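Local structure of Ras GTPase-activating-like protein IQGAP2 (Homo sapiens, 5CJP) at residues 224-229 and 303-308; 96-101 and 235-240; 183-188 and 294-299. The protein probably binds GTP-loaded Rho-family GTPases such as Cdc42 through a GAP-related domain that keeps the RasGAP fold but is thought not to speed GTP hydrolysis. All blocks are in the same frame, centred on the assembly; numbering follows the deposited sequence.

Interaction 1. Residues 224-229 and 303-308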
loop_
_atom_site.group_PDB
_atom_site.type_symbol
_atom_site.label_atom_id
_atom_site.label_comp_id
_atom_site.label_asym_id
_atom_site.label_seq_id
_atom_site.Cartn_x
_atom_site.Cartn_y
_atom_site.Cartn_z
ATOM N N GLU E 224 46.173 9.979 -10.227
ATOM C CA GLU E 224 45.261 10.907 -9.570
ATOM C C GLU E 224 43.855 10.639 -10.078
ATOM O O GLU E 224 42.921 10.528 -9.306
ATOM C CB GLU E 224 45.651 12.355 -9.878
ATOM C CG GLU E 224 47.126 12.664 -9.650
ATOM C CD GLU E 224 47.513 14.056 -10.115
ATOM O OE1 GLU E 224 47.180 15.034 -9.413
ATOM O OE2 GLU E 224 48.144 14.174 -11.189
ATOM N N LEU E 225 43.715 10.524 -11.388
ATOM C CA LEU E 225 42.417 10.261 -11.980
ATOM C C LEU E 225 41.786 9.013 -11.405
ATOM O O LEU E 225 40.619 9.034 -11.015
ATOM C CB LEU E 225 42.542 10.090 -13.486
ATOM C CG LEU E 225 42.870 11.357 -14.266
ATOM C CD1 LEU E 225 43.267 10.961 -15.688
ATOM C CD2 LEU E 225 41.670 12.315 -14.248
ATOM N N LEU E 226 42.550 7.927 -11.354
ATOM C CA LEU E 226 42.012 6.681 -10.834
ATOM C C LEU E 226 41.678 6.731 -9.338
ATOM O O LEU E 226 40.850 5.958 -8.851
ATOM C CB LEU E 226 42.958 5.525 -11.167
ATOM C CG LEU E 226 43.095 5.290 -12.684
ATOM C CD1 LEU E 226 44.092 4.172 -12.956
ATOM C CD2 LEU E 226 41.757 4.932 -13.297
ATOM N N LYS E 227 42.297 7.648 -8.603
ATOM C CA LYS E 227 41.992 7.757 -7.188
ATOM C C LYS E 227 40.616 8.397 -7.039
ATOM O O LYS E 227 39.886 8.130 -6.074
ATOM C CB LYS E 227 43.056 8.578 -6.460
ATOM C CG LYS E 227 44.335 7.803 -6.195
ATOM C CD LYS E 227 45.311 8.611 -5.369
ATOM C CE LYS E 227 46.423 7.739 -4.830
ATOM N NZ LYS E 227 47.242 8.473 -3.828
ATOM N N ILE E 228 40.262 9.239 -8.007
ATOM C CA ILE E 228 38.967 9.904 -8.022
ATOM C C ILE E 228 37.925 8.851 -8.354
ATOM O O ILE E 228 36.918 8.716 -7.651
ATOM C CB ILE E 228 38.934 10.991 -9.087
ATOM C CG1 ILE E 228 39.969 12.050 -8.730
ATOM C CG2 ILE E 228 37.553 11.608 -9.188
ATOM C CD1 ILE E 228 40.189 13.011 -9.823
ATOM N N VAL E 229 38.183 8.107 -9.427
ATOM C CA VAL E 229 37.298 7.037 -9.863
ATOM C C VAL E 229 37.141 5.990 -8.782
ATOM O O VAL E 229 36.072 5.407 -8.626
ATOM C CB VAL E 229 37.828 6.345 -11.111
ATOM C CG1 VAL E 229 37.099 5.020 -11.323
ATOM C CG2 VAL E 229 37.613 7.253 -12.319
ATOM N N GLU E 303 45.946 -3.984 -7.525
ATOM C CA GLU E 303 44.781 -4.714 -8.017
ATOM C C GLU E 303 43.629 -3.727 -8.200
ATOM O O GLU E 303 42.953 -3.736 -9.224
ATOM C CB GLU E 303 44.370 -5.818 -7.038
ATOM C CG GLU E 303 45.360 -6.949 -6.929
ATOM C CD GLU E 303 44.838 -8.094 -6.083
ATOM O OE1 GLU E 303 43.790 -8.682 -6.442
ATOM O OE2 GLU E 303 45.475 -8.411 -5.054
ATOM N N PHE E 304 43.424 -2.874 -7.200
ATOM C CA PHE E 304 42.374 -1.866 -7.250
ATOM C C PHE E 304 42.579 -0.941 -8.440
ATOM O O PHE E 304 41.644 -0.664 -9.200
ATOM C CB PHE E 304 42.385 -1.044 -5.973
ATOM C CG PHE E 304 41.436 -1.531 -4.937
ATOM C CD1 PHE E 304 41.754 -1.440 -3.583
ATOM C CD2 PHE E 304 40.191 -2.032 -5.300
ATOM C CE1 PHE E 304 40.840 -1.836 -2.602
ATOM C CE2 PHE E 304 39.273 -2.433 -4.324
ATOM C CZ PHE E 304 39.598 -2.333 -2.972
ATOM N N ARG E 305 43.813 -0.470 -8.595
ATOM C CA ARG E 305 44.163 0.430 -9.683
ATOM C C ARG E 305 43.793 -0.178 -11.028
ATOM O O ARG E 305 43.265 0.503 -11.906
ATOM C CB ARG E 305 45.660 0.733 -9.645
ATOM C CG ARG E 305 46.107 1.740 -10.678
ATOM C CD ARG E 305 47.039 1.116 -11.723
ATOM N NE ARG E 305 47.364 2.068 -12.791
ATOM C CZ ARG E 305 47.920 3.264 -12.593
ATOM N NH1 ARG E 305 48.228 3.666 -11.366
ATOM N NH2 ARG E 305 48.134 4.065 -13.627
ATOM N N LYS E 306 44.064 -1.468 -11.182
ATOM C CA LYS E 306 43.753 -2.168 -12.428
ATOM C C LYS E 306 42.236 -2.264 -12.641
ATOM O O LYS E 306 41.739 -2.142 -13.761
ATOM C CB LYS E 306 44.366 -3.573 -12.401
ATOM C CG LYS E 306 44.086 -4.387 -13.642
ATOM C CD LYS E 306 44.662 -5.777 -13.537
ATOM C CE LYS E 306 44.360 -6.584 -14.784
ATOM N NZ LYS E 306 44.940 -7.949 -14.681
ATOM N N TYR E 307 41.526 -2.487 -11.540
ATOM C CA TYR E 307 40.074 -2.613 -11.492
ATOM C C TYR E 307 39.392 -1.311 -11.905
ATOM O O TYR E 307 38.563 -1.290 -12.815
ATOM C CB TYR E 307 39.692 -2.979 -10.061
ATOM C CG TYR E 307 38.223 -3.069 -9.764
ATOM C CD1 TYR E 307 37.470 -4.152 -10.195
ATOM C CD2 TYR E 307 37.602 -2.097 -8.987
ATOM C CE1 TYR E 307 36.127 -4.270 -9.845
ATOM C CE2 TYR E 307 36.259 -2.206 -8.633
ATOM C CZ TYR E 307 35.530 -3.293 -9.058
ATOM O OH TYR E 307 34.218 -3.417 -8.681
ATOM N N PHE E 308 39.754 -0.227 -11.223
ATOM C CA PHE E 308 39.199 1.100 -11.490
ATOM C C PHE E 308 39.389 1.513 -12.943
ATOM O O PHE E 308 38.471 2.026 -13.573
ATOM C CB PHE E 308 39.857 2.146 -10.575
ATOM C CG PHE E 308 39.635 1.890 -9.106
ATOM C CD1 PHE E 308 40.529 2.385 -8.157
ATOM C CD2 PHE E 308 38.541 1.140 -8.668
ATOM C CE1 PHE E 308 40.345 2.135 -6.795
ATOM C CE2 PHE E 308 38.346 0.885 -7.312
ATOM C CZ PHE E 308 39.255 1.382 -6.367
#
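Leu226 sends its CD1 methyl across the flat guanidinium of Arg305, joining two helices of the all-helical RasGAP-type fold, 222-243 and 294-311, whose segments cross nearly at right angles (81°) with axes 9.6 Å apart. The methyl sits 3.8 Å above one face of the guanidinium, towards its rim, and the two side chains run about perpendicular to each other. Arg305 gets there by a bend: CG is anti to the backbone N (chi1 -176°), the chain turns at chi2, and CG and NE both lie 3.9 Å from Leu226 CD1. Arginine suits the edge of the contact because its stem and flat face accept a leucine while NH1 makes a salt bridge to Asp223, one turn back from Leu226. Were Arg305 replaced by alanine, Asp223 would probably lose this counter-charge and the Leu226 methyl the guanidinium face it packs on. Deeper in, Val229 and Phe308 slide past each other in opposite directions, with Val229 CG1 4.1 Å from Phe308 CB; a short beta-branched residue suits a place where its methyl meets the root of a side chain on the other helix. Lys210 of helix 200-216 touches both Leu226 and Val229, and Ala278 touches Phe308. Leu226 O lies obliquely to the Phe308 ring, 3.7 Å from its CD1.

Interaction 2. Residues 96-101 and 235-240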
loop_
_atom_site.group_PDB
_atom_site.type_symbol
_atom_site.label_atom_id
_atom_site.label_comp_id
_atom_site.label_asym_id
_atom_site.label_seq_id
_atom_site.Cartn_x
_atom_site.Cartn_y
_atom_site.Cartn_z
ATOM N N MET E 96 23.368 11.032 -5.838
ATOM C CA MET E 96 22.221 10.412 -6.479
ATOM C C MET E 96 22.666 9.259 -7.362
ATOM O O MET E 96 22.018 8.205 -7.414
ATOM C CB MET E 96 21.465 11.451 -7.299
ATOM C CG MET E 96 20.203 10.920 -7.947
ATOM S SD MET E 96 19.137 12.288 -8.415
ATOM C CE MET E 96 18.829 11.830 -10.002
ATOM N N VAL E 97 23.782 9.459 -8.055
ATOM C CA VAL E 97 24.311 8.429 -8.925
ATOM C C VAL E 97 24.583 7.191 -8.109
ATOM O O VAL E 97 24.264 6.088 -8.539
ATOM C CB VAL E 97 25.621 8.875 -9.606
ATOM C CG1 VAL E 97 26.398 7.649 -10.122
ATOM C CG2 VAL E 97 25.294 9.814 -10.752
ATOM N N VAL E 98 25.171 7.378 -6.932
ATOM C CA VAL E 98 25.487 6.258 -6.056
ATOM C C VAL E 98 24.267 5.551 -5.491
ATOM O O VAL E 98 24.210 4.333 -5.526
ATOM C CB VAL E 98 26.387 6.698 -4.887
ATOM C CG1 VAL E 98 26.465 5.599 -3.826
ATOM C CG2 VAL E 98 27.771 7.020 -5.421
ATOM N N SER E 99 23.299 6.301 -4.971
ATOM C CA SER E 99 22.091 5.695 -4.410
ATOM C C SER E 99 21.301 4.969 -5.470
ATOM O O SER E 99 20.909 3.829 -5.290
ATOM C CB SER E 99 21.173 6.748 -3.783
ATOM O OG SER E 99 21.756 7.368 -2.653
ATOM N N PHE E 100 21.065 5.637 -6.586
ATOM C CA PHE E 100 20.298 5.029 -7.653
ATOM C C PHE E 100 20.884 3.706 -8.107
ATOM O O PHE E 100 20.154 2.795 -8.468
ATOM C CB PHE E 100 20.189 5.972 -8.846
ATOM C CG PHE E 100 19.417 5.390 -9.983
ATOM C CD1 PHE E 100 18.030 5.293 -9.917
ATOM C CD2 PHE E 100 20.085 4.856 -11.100
ATOM C CE1 PHE E 100 17.316 4.673 -10.939
ATOM C CE2 PHE E 100 19.377 4.227 -12.131
ATOM C CZ PHE E 100 17.997 4.138 -12.051
ATOM N N ASN E 101 22.204 3.592 -8.088
ATOM C CA ASN E 101 22.824 2.350 -8.514
ATOM C C ASN E 101 22.809 1.249 -7.455
ATOM O O ASN E 101 23.063 0.084 -7.754
ATOM C CB ASN E 101 24.248 2.630 -9.016
ATOM C CG ASN E 101 24.263 3.098 -10.474
ATOM O OD1 ASN E 101 23.956 2.329 -11.378
ATOM N ND2 ASN E 101 24.594 4.353 -10.696
ATOM N N TYR E 235 35.046 3.892 -2.078
ATOM C CA TYR E 235 34.693 4.575 -0.835
ATOM C C TYR E 235 33.237 4.995 -0.761
ATOM O O TYR E 235 32.618 4.950 0.288
ATOM C CB TYR E 235 35.575 5.812 -0.633
ATOM C CG TYR E 235 35.402 6.459 0.722
ATOM C CD1 TYR E 235 35.955 5.884 1.861
ATOM C CD2 TYR E 235 34.654 7.625 0.870
ATOM C CE1 TYR E 235 35.774 6.444 3.107
ATOM C CE2 TYR E 235 34.461 8.203 2.115
ATOM C CZ TYR E 235 35.024 7.609 3.235
ATOM O OH TYR E 235 34.837 8.172 4.484
ATOM N N ARG E 236 32.689 5.407 -1.892
ATOM C CA ARG E 236 31.322 5.865 -1.941
ATOM C C ARG E 236 30.287 4.771 -2.228
ATOM O O ARG E 236 29.277 4.667 -1.522
ATOM C CB ARG E 236 31.228 6.998 -2.971
ATOM C CG ARG E 236 30.997 8.381 -2.359
ATOM C CD ARG E 236 29.562 8.413 -1.810
ATOM N NE ARG E 236 28.976 9.738 -1.587
ATOM C CZ ARG E 236 29.254 10.830 -2.290
ATOM N NH1 ARG E 236 30.142 10.805 -3.275
ATOM N NH2 ARG E 236 28.594 11.947 -2.033
ATOM N N TYR E 237 30.545 3.932 -3.230
ATOM C CA TYR E 237 29.593 2.896 -3.609
ATOM C C TYR E 237 29.504 1.631 -2.765
ATOM O O TYR E 237 28.446 1.320 -2.226
ATOM C CB TYR E 237 29.824 2.508 -5.073
ATOM C CG TYR E 237 28.885 1.439 -5.596
ATOM C CD1 TYR E 237 27.490 1.588 -5.492
ATOM C CD2 TYR E 237 29.387 0.293 -6.229
ATOM C CE1 TYR E 237 26.625 0.625 -6.007
ATOM C CE2 TYR E 237 28.526 -0.682 -6.752
ATOM C CZ TYR E 237 27.147 -0.510 -6.638
ATOM O OH TYR E 237 26.287 -1.473 -7.151
ATOM N N MET E 238 30.598 0.891 -2.638
ATOM C CA MET E 238 30.535 -0.359 -1.886
ATOM C C MET E 238 31.112 -0.425 -0.480
ATOM O O MET E 238 30.662 -1.237 0.318
ATOM C CB MET E 238 31.137 -1.478 -2.716
ATOM C CG MET E 238 32.603 -1.329 -3.003
ATOM S SD MET E 238 33.017 -2.617 -4.171
ATOM C CE MET E 238 33.423 -1.616 -5.670
ATOM N N ASN E 239 32.093 0.414 -0.162
ATOM C CA ASN E 239 32.681 0.371 1.170
ATOM C C ASN E 239 31.602 0.530 2.257
ATOM O O ASN E 239 31.678 -0.083 3.330
ATOM C CB ASN E 239 33.769 1.441 1.300
ATOM C CG ASN E 239 34.768 1.119 2.391
ATOM O OD1 ASN E 239 35.193 -0.028 2.542
ATOM N ND2 ASN E 239 35.163 2.130 3.147
ATOM N N PRO E 240 30.593 1.378 2.007
ATOM C CA PRO E 240 29.563 1.517 3.037
ATOM C C PRO E 240 28.770 0.222 3.232
ATOM O O PRO E 240 28.309 -0.072 4.332
ATOM C CB PRO E 240 28.702 2.655 2.498
ATOM C CG PRO E 240 29.724 3.539 1.841
ATOM C CD PRO E 240 30.583 2.540 1.094
#
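Tyr237 leans along helix 92-102 and meets two of its residues in turn, Val98 near the root of the side chain and Asn101 near the tip. The segments run at 37° to each other, with axes 9.7 Å apart. At the root, Val98 CG1 approaches the backbone, 4.1 Å from Tyr237 CA, and CB lies a little farther from the same methyl, at 4.7 Å. From CB, CG is anti to the backbone N (chi1 -180°), which carries the ring along the neighbouring helix. Tyr237 CD1 comes within 4.5 Å of Val98 CG1, and CE1 next passes the CB of Asn101 at 4.3 Å. The ring presents its edge to the carbonyl oxygens of Val98 and Asn101, which lie near its plane. At the tip, Tyr237 OH stands 3.6 Å from Asn101 O, a polar approach rather than a hydrogen bond. Val98 fits between the helices because its short branched side chain also reaches Arg236, CG1 lying 3.8 Å from Arg236 O. Asn101 turns its amide back onto its own helix: ND2 donates to Val97 O (2.8 Å), which also accepts from Asn101 N on the opposite face of the carbonyl. Leu202 of helix 200-216 packs against both Tyr237 and Asn101, and another protein chain touches Tyr235, Arg236 and Asn239. The Tyr-Arg-Tyr-Met-Asn-Pro run of 235-240, with its pi-type turn and with Tyr237 O accepting a hydrogen bond from Arg102 NH2, probably corresponds to the FLR signature region of RasGAPs.

Interaction 3. Residues 183-188 and 294-299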
loop_
_atom_site.group_PDB
_atom_site.type_symbol
_atom_site.label_atom_id
_atom_site.label_comp_id
_atom_site.label_asym_id
_atom_site.label_seq_id
_atom_site.Cartn_x
_atom_site.Cartn_y
_atom_site.Cartn_z
ATOM N N VAL E 183 40.482 -12.102 6.155
ATOM C CA VAL E 183 39.104 -11.761 5.807
ATOM C C VAL E 183 39.082 -10.710 4.715
ATOM O O VAL E 183 38.243 -10.743 3.831
ATOM C CB VAL E 183 38.318 -11.223 7.005
ATOM C CG1 VAL E 183 37.398 -12.292 7.522
ATOM C CG2 VAL E 183 39.248 -10.799 8.102
ATOM N N THR E 184 40.026 -9.783 4.774
ATOM C CA THR E 184 40.105 -8.728 3.784
ATOM C C THR E 184 40.328 -9.287 2.396
ATOM O O THR E 184 39.685 -8.853 1.440
ATOM C CB THR E 184 41.253 -7.755 4.094
ATOM O OG1 THR E 184 41.028 -7.152 5.368
ATOM C CG2 THR E 184 41.344 -6.671 3.041
ATOM N N ASP E 185 41.245 -10.246 2.280
ATOM C CA ASP E 185 41.555 -10.836 0.982
ATOM C C ASP E 185 40.311 -11.508 0.409
ATOM O O ASP E 185 40.088 -11.484 -0.804
ATOM C CB ASP E 185 42.708 -11.846 1.088
ATOM C CG ASP E 185 43.478 -11.999 -0.227
ATOM O OD1 ASP E 185 43.914 -13.124 -0.537
ATOM O OD2 ASP E 185 43.660 -10.988 -0.951
ATOM N N LYS E 186 39.496 -12.106 1.277
ATOM C CA LYS E 186 38.265 -12.733 0.820
ATOM C C LYS E 186 37.358 -11.655 0.219
ATOM O O LYS E 186 36.853 -11.816 -0.888
ATOM C CB LYS E 186 37.556 -13.446 1.972
ATOM C CG LYS E 186 38.253 -14.729 2.410
ATOM C CD LYS E 186 37.391 -15.589 3.312
ATOM C CE LYS E 186 38.072 -16.936 3.549
ATOM N NZ LYS E 186 37.282 -17.873 4.408
ATOM N N VAL E 187 37.168 -10.547 0.930
ATOM C CA VAL E 187 36.339 -9.461 0.426
ATOM C C VAL E 187 36.885 -8.929 -0.892
ATOM O O VAL E 187 36.170 -8.823 -1.880
ATOM C CB VAL E 187 36.284 -8.285 1.407
ATOM C CG1 VAL E 187 35.597 -7.114 0.752
ATOM C CG2 VAL E 187 35.553 -8.694 2.679
ATOM N N LEU E 188 38.165 -8.592 -0.883
ATOM C CA LEU E 188 38.840 -8.066 -2.047
ATOM C C LEU E 188 38.676 -8.927 -3.284
ATOM O O LEU E 188 38.392 -8.420 -4.365
ATOM C CB LEU E 188 40.324 -7.898 -1.748
ATOM C CG LEU E 188 41.188 -7.548 -2.954
ATOM C CD1 LEU E 188 40.741 -6.188 -3.489
ATOM C CD2 LEU E 188 42.663 -7.540 -2.568
ATOM N N ASN E 294 51.821 -3.073 5.027
ATOM C CA ASN E 294 52.147 -2.196 3.915
ATOM C C ASN E 294 52.513 -2.907 2.631
ATOM O O ASN E 294 52.380 -2.340 1.540
ATOM C CB ASN E 294 53.254 -1.229 4.314
ATOM C CG ASN E 294 52.803 -0.257 5.366
ATOM O OD1 ASN E 294 51.605 -0.114 5.610
ATOM N ND2 ASN E 294 53.748 0.420 5.996
ATOM N N ASN E 295 52.980 -4.143 2.747
ATOM C CA ASN E 295 53.340 -4.903 1.563
ATOM C C ASN E 295 52.051 -5.357 0.901
ATOM O O ASN E 295 51.918 -5.296 -0.317
ATOM C CB ASN E 295 54.195 -6.111 1.942
ATOM C CG ASN E 295 55.493 -5.714 2.614
ATOM O OD1 ASN E 295 56.307 -4.998 2.031
ATOM N ND2 ASN E 295 55.693 -6.175 3.844
ATOM N N TYR E 296 51.098 -5.805 1.715
ATOM C CA TYR E 296 49.807 -6.252 1.201
ATOM C C TYR E 296 49.050 -5.056 0.636
ATOM O O TYR E 296 48.408 -5.156 -0.410
ATOM C CB TYR E 296 48.976 -6.910 2.314
ATOM C CG TYR E 296 47.540 -7.257 1.926
ATOM C CD1 TYR E 296 47.258 -8.249 0.984
ATOM C CD2 TYR E 296 46.461 -6.611 2.536
ATOM C CE1 TYR E 296 45.928 -8.598 0.662
ATOM C CE2 TYR E 296 45.127 -6.952 2.225
ATOM C CZ TYR E 296 44.867 -7.945 1.293
ATOM O OH TYR E 296 43.553 -8.302 1.024
ATOM N N LEU E 297 49.131 -3.927 1.329
ATOM C CA LEU E 297 48.453 -2.725 0.887
ATOM C C LEU E 297 48.894 -2.304 -0.496
ATOM O O LEU E 297 48.078 -1.883 -1.295
ATOM C CB LEU E 297 48.696 -1.573 1.865
ATOM C CG LEU E 297 47.943 -1.648 3.188
ATOM C CD1 LEU E 297 48.278 -0.449 4.068
ATOM C CD2 LEU E 297 46.471 -1.695 2.898
ATOM N N SER E 298 50.185 -2.415 -0.778
ATOM C CA SER E 298 50.709 -2.007 -2.079
ATOM C C SER E 298 50.357 -2.962 -3.206
ATOM O O SER E 298 50.321 -2.569 -4.365
ATOM C CB SER E 298 52.227 -1.846 -2.015
ATOM O OG SER E 298 52.592 -0.965 -0.977
ATOM N N GLU E 299 50.118 -4.224 -2.873
ATOM C CA GLU E 299 49.751 -5.208 -3.884
ATOM C C GLU E 299 48.267 -5.003 -4.166
ATOM O O GLU E 299 47.824 -5.001 -5.319
ATOM C CB GLU E 299 49.977 -6.633 -3.367
ATOM C CG GLU E 299 51.382 -6.913 -2.868
ATOM C CD GLU E 299 51.549 -8.343 -2.362
ATOM O OE1 GLU E 299 50.744 -8.779 -1.505
ATOM O OE2 GLU E 299 52.492 -9.028 -2.820
#
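Tyr296 bridges to Thr184, Asp185 and Leu188 with the far end of its ring, joining two helices of this all-helical GAP-related fold, 294-311 and 167-193, whose segments 294-299 and 183-188 run parallel. The segment axes are 12.6 Å apart, too wide for short side chains to meet, which is why a long, stiff tyrosine suits the place. Its CG is anti to the backbone N (chi1 173°), which carries the ring across the gap to the other helix. Thr184 CG2 and Asp185 OD2 then flank the ring at opposite edges, both in its plane, with CG2 3.9 Å from Tyr296 CE2 and OD2 3.7 Å from Tyr296 CE1. Thr184 can offer its methyl because CG2 is anti to the backbone N, while OG1 (chi1 -61°) lies beside that N and bonds to Leu180 O one turn earlier. Leu188 comes from the opposite direction, its CD2 3.8 Å from Tyr296 OH. The Asp185 carboxylate stands steeply to the ring, 77° between planes, and its OD2 takes a weak hydrogen bond from Tyr296 OH at 3.3 Å.

In the fold
Helix 294-311 takes part in interactions 1 and 3, and helix 222-243 in interactions 1 and 2, so interaction 1 connects the other two. The centre of interaction 2 lies about 3 Å from the centre of the chain, those of interactions 1 and 3 about 19 and 23 Å; yet 1 is mostly buried, like 2, whereas 3 is only partly so. The chemistry goes with burial more than with distance: apolar and backbone-edge contacts in 2, apolar packing beside a charged face in 1, and in 3 apolar contacts plus a weak hydroxyl-carboxylate bond. Leu188 CD1 packs on Phe304 between 3 and 1, and Tyr307 on Met238 between 1 and 2, whereas 2 and 3 do not touch.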